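Local coordinates for putative curved DNA-binding protein (Chaetomium thermophilum var. thermophilum DSM 1495, PDB 4IPA), which probably acts in ribosome biogenesis as an Arx1 protein with a methionine aminopeptidase-like fold, and may bind DNA, at residues 208-220 / 228-240. Residues are numbered along the deposited sequence; the frame is centred on the assembly and turned at random.
Sequences DCNIIESTTSWLF and KKKIILSPGENIK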
ATOM      1  N   ASP A 208       8.891 -20.846  -1.810  1.00 19.72           N
ATOM      2  CA  ASP A 208      10.276 -20.496  -1.502  1.00 23.39           C
ATOM      3  C   ASP A 208      10.528 -18.977  -1.522  1.00 21.06           C
ATOM      4  O   ASP A 208      11.615 -18.506  -1.880  1.00 18.17           O
ATOM      5  CB  ASP A 208      11.253 -21.238  -2.433  1.00 23.92           C
ATOM      6  CG  ASP A 208      11.229 -22.753  -2.218  1.00 25.80           C
ATOM      7  OD1 ASP A 208      10.747 -23.208  -1.163  1.00 30.27           O
ATOM      8  OD2 ASP A 208      11.702 -23.492  -3.100  1.00 33.22           O
ATOM      9  N   CYS A 209       9.520 -18.210  -1.130  1.00 18.69           N
ATOM     10  CA  CYS A 209       9.711 -16.776  -0.948  1.00 19.79           C
ATOM     11  C   CYS A 209       9.601 -16.417   0.524  1.00 21.40           C
ATOM     12  O   CYS A 209       9.251 -17.264   1.347  1.00 16.82           O
ATOM     13  CB  CYS A 209       8.683 -16.008  -1.751  1.00 18.50           C
ATOM     14  SG  CYS A 209       8.967 -16.177  -3.495  1.00 23.02           S
ATOM     15  N   ASN A 210       9.912 -15.169   0.858  1.00 17.38           N
ATOM     16  CA  ASN A 210       9.763 -14.724   2.236  1.00 19.39           C
ATOM     17  C   ASN A 210       8.888 -13.474   2.355  1.00 21.20           C
ATOM     18  O   ASN A 210       8.889 -12.608   1.467  1.00 16.86           O
ATOM     19  CB  ASN A 210      11.130 -14.478   2.866  1.00 20.57           C
ATOM     20  CG  ASN A 210      11.860 -15.762   3.180  1.00 20.24           C
ATOM     21  OD1 ASN A 210      11.464 -16.489   4.080  1.00 24.83           O
ATOM     22  ND2 ASN A 210      12.945 -16.039   2.451  1.00 16.36           N
ATOM     23  N   ILE A 211       8.155 -13.378   3.459  1.00 18.65           N
ATOM     24  CA  ILE A 211       7.372 -12.178   3.741  1.00 16.50           C
ATOM     25  C   ILE A 211       8.331 -11.045   4.044  1.00 17.35           C
ATOM     26  O   ILE A 211       9.302 -11.232   4.775  1.00 18.24           O
ATOM     27  CB  ILE A 211       6.432 -12.373   4.968  1.00 19.20           C
ATOM     28  CG1 ILE A 211       5.380 -13.441   4.675  1.00 13.41           C
ATOM     29  CG2 ILE A 211       5.734 -11.056   5.333  1.00 18.91           C
ATOM     30  CD1 ILE A 211       4.484 -13.067   3.562  1.00 15.94           C
ATOM     31  N   ILE A 212       8.056  -9.858   3.514  1.00 15.31           N
ATOM     32  CA  ILE A 212       8.871  -8.701   3.871  1.00 17.18           C
ATOM     33  C   ILE A 212       8.678  -8.237   5.329  1.00 18.45           C
ATOM     34  O   ILE A 212       7.586  -7.842   5.754  1.00 15.77           O
ATOM     35  CB  ILE A 212       8.656  -7.541   2.915  1.00 15.66           C
ATOM     36  CG1 ILE A 212       8.971  -7.979   1.479  1.00 15.19           C
ATOM     37  CG2 ILE A 212       9.510  -6.360   3.332  1.00 13.25           C
ATOM     38  CD1 ILE A 212       8.513  -6.942   0.446  1.00 17.48           C
ATOM     39  N   GLU A 213       9.755  -8.305   6.093  1.00 18.70           N
ATOM     40  CA  GLU A 213       9.728  -7.924   7.495  1.00 23.96           C
ATOM     41  C   GLU A 213       8.968  -6.623   7.780  1.00 21.33           C
ATOM     42  O   GLU A 213       9.233  -5.598   7.155  1.00 18.73           O
ATOM     43  CB  GLU A 213      11.155  -7.762   7.994  1.00 25.69           C
ATOM     44  CG  GLU A 213      11.753  -9.008   8.567  1.00 33.03           C
ATOM     45  CD  GLU A 213      12.906  -8.689   9.512  1.00 47.32           C
ATOM     46  OE1 GLU A 213      13.537  -7.605   9.356  1.00 45.00           O
ATOM     47  OE2 GLU A 213      13.167  -9.516  10.416  1.00 48.05           O
ATOM     48  N   SER A 214       8.029  -6.687   8.722  1.00 18.65           N
ATOM     49  CA  SER A 214       7.343  -5.510   9.246  1.00 19.86           C
ATOM     50  C   SER A 214       6.404  -4.854   8.250  1.00 20.21           C
ATOM     51  O   SER A 214       6.085  -3.673   8.385  1.00 20.58           O
ATOM     52  CB  SER A 214       8.339  -4.471   9.789  1.00 21.22           C
ATOM     53  OG  SER A 214       9.032  -4.971  10.926  1.00 31.40           O
ATOM     54  N   THR A 215       5.971  -5.611   7.249  1.00 17.29           N
ATOM     55  CA  THR A 215       4.920  -5.147   6.355  1.00 19.82           C
ATOM     56  C   THR A 215       3.663  -4.881   7.175  1.00 17.18           C
ATOM     57  O   THR A 215       3.162  -5.763   7.844  1.00 19.00           O
ATOM     58  CB  THR A 215       4.644  -6.185   5.259  1.00 17.80           C
ATOM     59  OG1 THR A 215       5.798  -6.260   4.414  1.00 22.52           O
ATOM     60  CG2 THR A 215       3.426  -5.801   4.428  1.00 16.95           C
ATOM     61  N   THR A 216       3.170  -3.654   7.134  1.00 17.07           N
ATOM     62  CA  THR A 216       2.163  -3.222   8.091  1.00 17.08           C
ATOM     63  C   THR A 216       0.841  -2.853   7.429  1.00 17.88           C
ATOM     64  O   THR A 216       0.814  -2.121   6.441  1.00 21.78           O
ATOM     65  CB  THR A 216       2.666  -1.993   8.884  1.00 18.01           C
ATOM     66  OG1 THR A 216       3.907  -2.311   9.518  1.00 18.44           O
ATOM     67  CG2 THR A 216       1.639  -1.564   9.957  1.00 18.91           C
ATOM     68  N   SER A 217      -0.252  -3.362   7.985  1.00 16.62           N
ATOM     69  CA  SER A 217      -1.592  -2.914   7.623  1.00 17.19           C
ATOM     70  C   SER A 217      -2.123  -1.932   8.668  1.00 12.92           C
ATOM     71  O   SER A 217      -1.957  -2.134   9.859  1.00 13.12           O
ATOM     72  CB  SER A 217      -2.508  -4.122   7.472  1.00 16.02           C
ATOM     73  OG  SER A 217      -2.029  -4.958   6.425  1.00 15.73           O
ATOM     74  N   TRP A 218      -2.749  -0.855   8.220  1.00 17.58           N
ATOM     75  CA  TRP A 218      -3.174   0.204   9.138  1.00 14.55           C
ATOM     76  C   TRP A 218      -4.670   0.462   9.087  1.00 15.02           C
ATOM     77  O   TRP A 218      -5.279   0.468   8.019  1.00 14.38           O
ATOM     78  CB  TRP A 218      -2.511   1.528   8.785  1.00 15.85           C
ATOM     79  CG  TRP A 218      -1.051   1.633   9.015  1.00 17.23           C
ATOM     80  CD1 TRP A 218      -0.067   1.401   8.110  1.00 18.85           C
ATOM     81  CD2 TRP A 218      -0.402   2.055  10.219  1.00 20.13           C
ATOM     82  NE1 TRP A 218       1.166   1.630   8.678  1.00 22.23           N
ATOM     83  CE2 TRP A 218       0.988   2.039   9.974  1.00 21.04           C
ATOM     84  CE3 TRP A 218      -0.858   2.437  11.485  1.00 19.35           C
ATOM     85  CZ2 TRP A 218       1.925   2.394  10.940  1.00 21.13           C
ATOM     86  CZ3 TRP A 218       0.078   2.794  12.453  1.00 19.81           C
ATOM     87  CH2 TRP A 218       1.451   2.768  12.171  1.00 23.25           C
ATOM     88  N   LEU A 219      -5.243   0.718  10.253  1.00 15.27           N
ATOM     89  CA  LEU A 219      -6.579   1.255  10.334  1.00 18.41           C
ATOM     90  C   LEU A 219      -6.570   2.638   9.685  1.00 15.25           C
ATOM     91  O   LEU A 219      -5.657   3.420   9.909  1.00 19.17           O
ATOM     92  CB  LEU A 219      -6.994   1.369  11.804  1.00 17.05           C
ATOM     93  CG  LEU A 219      -8.430   1.809  12.093  1.00 16.36           C
ATOM     94  CD1 LEU A 219      -9.422   0.742  11.630  1.00 16.86           C
ATOM     95  CD2 LEU A 219      -8.614   2.101  13.582  1.00 18.55           C
ATOM     96  N   PHE A 220      -7.564   2.929   8.859  1.00 14.71           N
ATOM     97  CA  PHE A 220      -7.745   4.289   8.349  1.00 19.07           C
ATOM     98  C   PHE A 220      -8.875   4.963   9.138  1.00 20.85           C
ATOM     99  O   PHE A 220      -9.749   4.292   9.701  1.00 18.74           O
ATOM    100  CB  PHE A 220      -8.123   4.312   6.859  1.00 14.67           C
ATOM    101  CG  PHE A 220      -7.021   3.880   5.914  1.00 16.37           C
ATOM    102  CD1 PHE A 220      -5.786   3.457   6.387  1.00 14.84           C
ATOM    103  CD2 PHE A 220      -7.232   3.911   4.539  1.00 14.77           C
ATOM    104  CE1 PHE A 220      -4.774   3.059   5.509  1.00 14.28           C
ATOM    105  CE2 PHE A 220      -6.225   3.520   3.651  1.00 17.15           C
ATOM    106  CZ  PHE A 220      -4.989   3.091   4.140  1.00 14.22           C
ATOM    107  N   LYS A 228      -5.296   3.851  14.773  1.00 22.81           N
ATOM    108  CA  LYS A 228      -4.964   3.395  16.127  1.00 25.27           C
ATOM    109  C   LYS A 228      -4.878   1.883  16.260  1.00 20.12           C
ATOM    110  O   LYS A 228      -4.591   1.368  17.330  1.00 22.09           O
ATOM    111  CB  LYS A 228      -5.918   3.987  17.175  1.00 25.10           C
ATOM    112  CG  LYS A 228      -7.358   3.587  16.997  1.00 32.70           C
ATOM    113  CD  LYS A 228      -8.256   4.183  18.074  1.00 40.43           C
ATOM    114  CE  LYS A 228      -9.722   3.825  17.804  1.00 48.17           C
ATOM    115  NZ  LYS A 228     -10.662   4.346  18.855  1.00 52.49           N
ATOM    116  N   LYS A 229      -5.113   1.176  15.165  1.00 21.02           N
ATOM    117  CA  LYS A 229      -4.860  -0.253  15.129  1.00 19.10           C
ATOM    118  C   LYS A 229      -3.957  -0.559  13.939  1.00 20.04           C
ATOM    119  O   LYS A 229      -4.030   0.116  12.909  1.00 19.20           O
ATOM    120  CB  LYS A 229      -6.179  -1.033  15.043  1.00 16.54           C
ATOM    121  CG  LYS A 229      -7.219  -0.543  16.064  1.00 25.11           C
ATOM    122  CD  LYS A 229      -8.468  -1.434  16.179  1.00 21.35           C
ATOM    123  CE  LYS A 229      -9.276  -1.501  14.909  1.00 19.56           C
ATOM    124  NZ  LYS A 229     -10.634  -2.085  15.173  1.00 19.56           N
ATOM    125  N   LYS A 230      -3.105  -1.572  14.084  1.00 17.90           N
ATOM    126  CA  LYS A 230      -2.247  -1.999  12.989  1.00 17.75           C
ATOM    127  C   LYS A 230      -1.836  -3.468  13.131  1.00 19.61           C
ATOM    128  O   LYS A 230      -1.688  -4.000  14.241  1.00 17.73           O
ATOM    129  CB  LYS A 230      -0.997  -1.127  12.905  1.00 14.59           C
ATOM    130  CG  LYS A 230       0.008  -1.432  13.985  1.00 16.98           C
ATOM    131  CD  LYS A 230       1.028  -0.324  14.144  1.00 17.91           C
ATOM    132  CE  LYS A 230       1.833  -0.515  15.417  1.00 22.47           C
ATOM    133  NZ  LYS A 230       2.788   0.621  15.621  1.00 26.55           N
ATOM    134  N   ILE A 231      -1.656  -4.114  11.990  1.00 14.74           N
ATOM    135  CA  ILE A 231      -1.133  -5.466  11.958  1.00 18.72           C
ATOM    136  C   ILE A 231       0.262  -5.434  11.358  1.00 17.28           C
ATOM    137  O   ILE A 231       0.445  -4.959  10.246  1.00 17.96           O
ATOM    138  CB  ILE A 231      -2.031  -6.364  11.112  1.00 19.75           C
ATOM    139  CG1 ILE A 231      -3.409  -6.477  11.782  1.00 18.31           C
ATOM    140  CG2 ILE A 231      -1.392  -7.737  10.934  1.00 19.95           C
ATOM    141  CD1 ILE A 231      -4.422  -7.267  10.977  1.00 14.38           C
ATOM    142  N   ILE A 232       1.255  -5.910  12.095  1.00 17.91           N
ATOM    143  CA  ILE A 232       2.604  -5.919  11.563  1.00 18.27           C
ATOM    144  C   ILE A 232       3.065  -7.342  11.274  1.00 19.29           C
ATOM    145  O   ILE A 232       3.246  -8.122  12.203  1.00 19.01           O
ATOM    146  CB  ILE A 232       3.596  -5.267  12.520  1.00 19.90           C
ATOM    147  CG1 ILE A 232       3.112  -3.874  12.927  1.00 21.67           C
ATOM    148  CG2 ILE A 232       4.999  -5.226  11.879  1.00 17.97           C
ATOM    149  CD1 ILE A 232       4.090  -3.117  13.815  1.00 23.12           C
ATOM    150  N   LEU A 233       3.255  -7.676   9.995  1.00 16.64           N
ATOM    151  CA  LEU A 233       3.714  -9.022   9.610  1.00 19.23           C
ATOM    152  C   LEU A 233       5.204  -9.252   9.917  1.00 21.46           C
ATOM    153  O   LEU A 233       6.021  -8.329   9.784  1.00 21.02           O
ATOM    154  CB  LEU A 233       3.486  -9.257   8.124  1.00 22.15           C
ATOM    155  CG  LEU A 233       2.069  -9.112   7.608  1.00 20.44           C
ATOM    156  CD1 LEU A 233       2.087  -9.322   6.117  1.00 17.72           C
ATOM    157  CD2 LEU A 233       1.106 -10.098   8.313  1.00 19.01           C
ATOM    158  N   SER A 234       5.550 -10.480  10.301  1.00 22.21           N
ATOM    159  CA  SER A 234       6.927 -10.849  10.650  1.00 25.69           C
ATOM    160  C   SER A 234       7.658  -9.715  11.324  1.00 28.62           C
ATOM    161  O   SER A 234       8.699  -9.274  10.838  1.00 27.00           O
ATOM    162  CB  SER A 234       7.723 -11.244   9.417  1.00 24.78           C
ATOM    163  OG  SER A 234       7.020 -12.171   8.635  1.00 30.47           O
ATOM    164  N   PRO A 235       7.113  -9.232  12.442  1.00 27.91           N
ATOM    165  CA  PRO A 235       7.729  -8.126  13.179  1.00 31.96           C
ATOM    166  C   PRO A 235       9.216  -8.367  13.423  1.00 40.53           C
ATOM    167  O   PRO A 235      10.035  -7.446  13.330  1.00 43.86           O
ATOM    168  CB  PRO A 235       6.986  -8.148  14.526  1.00 36.75           C
ATOM    169  CG  PRO A 235       6.286  -9.490  14.591  1.00 31.14           C
ATOM    170  CD  PRO A 235       5.969  -9.814  13.163  1.00 24.86           C
ATOM    171  N   GLY A 236       9.557  -9.612  13.735  1.00 36.69           N
ATOM    172  CA  GLY A 236      10.894  -9.923  14.198  1.00 51.31           C
ATOM    173  C   GLY A 236      11.036  -9.592  15.673  1.00 56.04           C
ATOM    174  O   GLY A 236      10.417 -10.245  16.515  1.00 51.75           O
ATOM    175  N   GLU A 237      11.808  -8.550  15.984  1.00 57.46           N
ATOM    176  CA  GLU A 237      12.296  -8.338  17.352  1.00 56.75           C
ATOM    177  C   GLU A 237      11.506  -7.372  18.229  1.00 58.19           C
ATOM    178  O   GLU A 237      10.416  -7.702  18.700  1.00 66.02           O
ATOM    179  CB  GLU A 237      13.770  -7.936  17.335  1.00 61.82           C
ATOM    180  CG  GLU A 237      14.665  -8.966  16.677  1.00 61.26           C
ATOM    181  CD  GLU A 237      14.455 -10.357  17.245  1.00 68.69           C
ATOM    182  OE1 GLU A 237      14.538 -11.334  16.466  1.00 73.46           O
ATOM    183  OE2 GLU A 237      14.207 -10.476  18.468  1.00 70.65           O
ATOM    184  N   ASN A 238      12.072  -6.193  18.477  1.00 50.62           N
ATOM    185  CA  ASN A 238      11.473  -5.238  19.417  1.00 56.13           C
ATOM    186  C   ASN A 238      10.256  -4.493  18.860  1.00 62.60           C
ATOM    187  O   ASN A 238       9.975  -3.353  19.251  1.00 55.60           O
ATOM    188  CB  ASN A 238      12.520  -4.237  19.921  1.00 54.44           C
ATOM    189  CG  ASN A 238      13.443  -4.830  20.991  1.00 49.14           C
ATOM    190  OD1 ASN A 238      14.650  -4.982  20.779  1.00 42.50           O
ATOM    191  ND2 ASN A 238      12.874  -5.150  22.153  1.00 45.64           N
ATOM    192  N   ILE A 239       9.531  -5.151  17.956  1.00 57.72           N
ATOM    193  CA  ILE A 239       8.403  -4.534  17.273  1.00 50.33           C
ATOM    194  C   ILE A 239       7.177  -5.459  17.298  1.00 48.81           C
ATOM    195  O   ILE A 239       7.300  -6.685  17.342  1.00 53.40           O
ATOM    196  CB  ILE A 239       8.789  -4.167  15.833  1.00 49.92           C
ATOM    197  CG1 ILE A 239       8.157  -5.127  14.830  1.00 49.13           C
ATOM    198  CG2 ILE A 239      10.305  -4.189  15.669  1.00 58.31           C
ATOM    199  CD1 ILE A 239       6.764  -4.750  14.443  1.00 41.21           C
ATOM    200  N   LYS A 240       5.994  -4.867  17.305  1.00 37.20           N
ATOM    201  CA  LYS A 240       4.764  -5.641  17.327  1.00 37.07           C
ATOM    202  C   LYS A 240       3.577  -4.746  17.021  1.00 30.59           C
ATOM    203  O   LYS A 240       3.559  -3.579  17.399  1.00 30.68           O
ATOM    204  CB  LYS A 240       4.568  -6.325  18.682  1.00 46.36           C
ATOM    205  CG  LYS A 240       5.593  -7.411  18.985  1.00 50.61           C
ATOM    206  CD  LYS A 240       5.352  -8.027  20.353  1.00 58.65           C
ATOM    207  CE  LYS A 240       6.347  -9.133  20.671  1.00 59.57           C
ATOM    208  NZ  LYS A 240       6.094  -9.700  22.039  1.00 58.12           N
TER
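Thr216, Ser217 and Trp218 pair with Ile232, Ile231 and Lys230 in an antiparallel beta hairpin whose strand axes run 4.6 Å apart at 176°. The hairpin forms one border of the antiparallel sheet of this M24-family fold: 230-232 is an outermost strand, while 210-220 continues inward to strand 250-258. Ser217 and Ile231 make the hydrogen-bonded pair, each N giving to the other's O, and Leu233 N to Thr215 O and Leu219 N to Lys229 O extend the pairing at its two ends.

Alternation of side chains then gives the hairpin two unlike faces. On one, Trp218 and Lys230 lie side by side, and Lys230 CD sits over the indole's six-membered ring, 4.0 Å from its centroid, a CH-pi contact. CG of Lys230 is wedged between its own backbone N and carbonyl carbon (chi1 75°), and from there the extended chain carries CD over CZ3 and CH2 of the ring before leaving past its rim. CG2 of Thr216 lies 3.5 Å above the indole plane near the rim, while OG1 rests against Ile232 CG1 and bonds to Ser214 O from above the carbonyl plane. A glycine in place of Thr216 would probably uncover that part of the indole face and leave Ser214 O without its hydroxyl partner. On the other face Ile231 meets helix 193-205, as does Leu233 just beyond the strand, and Leu233 CB also meets Ile211 CG2 at 4.0 Å.

Strand 210-220 is interrupted by a type II turn from Ile212 to Thr215; Ile212 O accepts from both N and OG1 of Thr215, on the same face of its plane. Nearby, Ser234 OG, bonded to Glu201, touches Ile211. Ser214 N, just past the turn's midpoint, gives its main bond to Leu233 O at 2.8 Å and a weak one to Ser234 O at 3.4 Å.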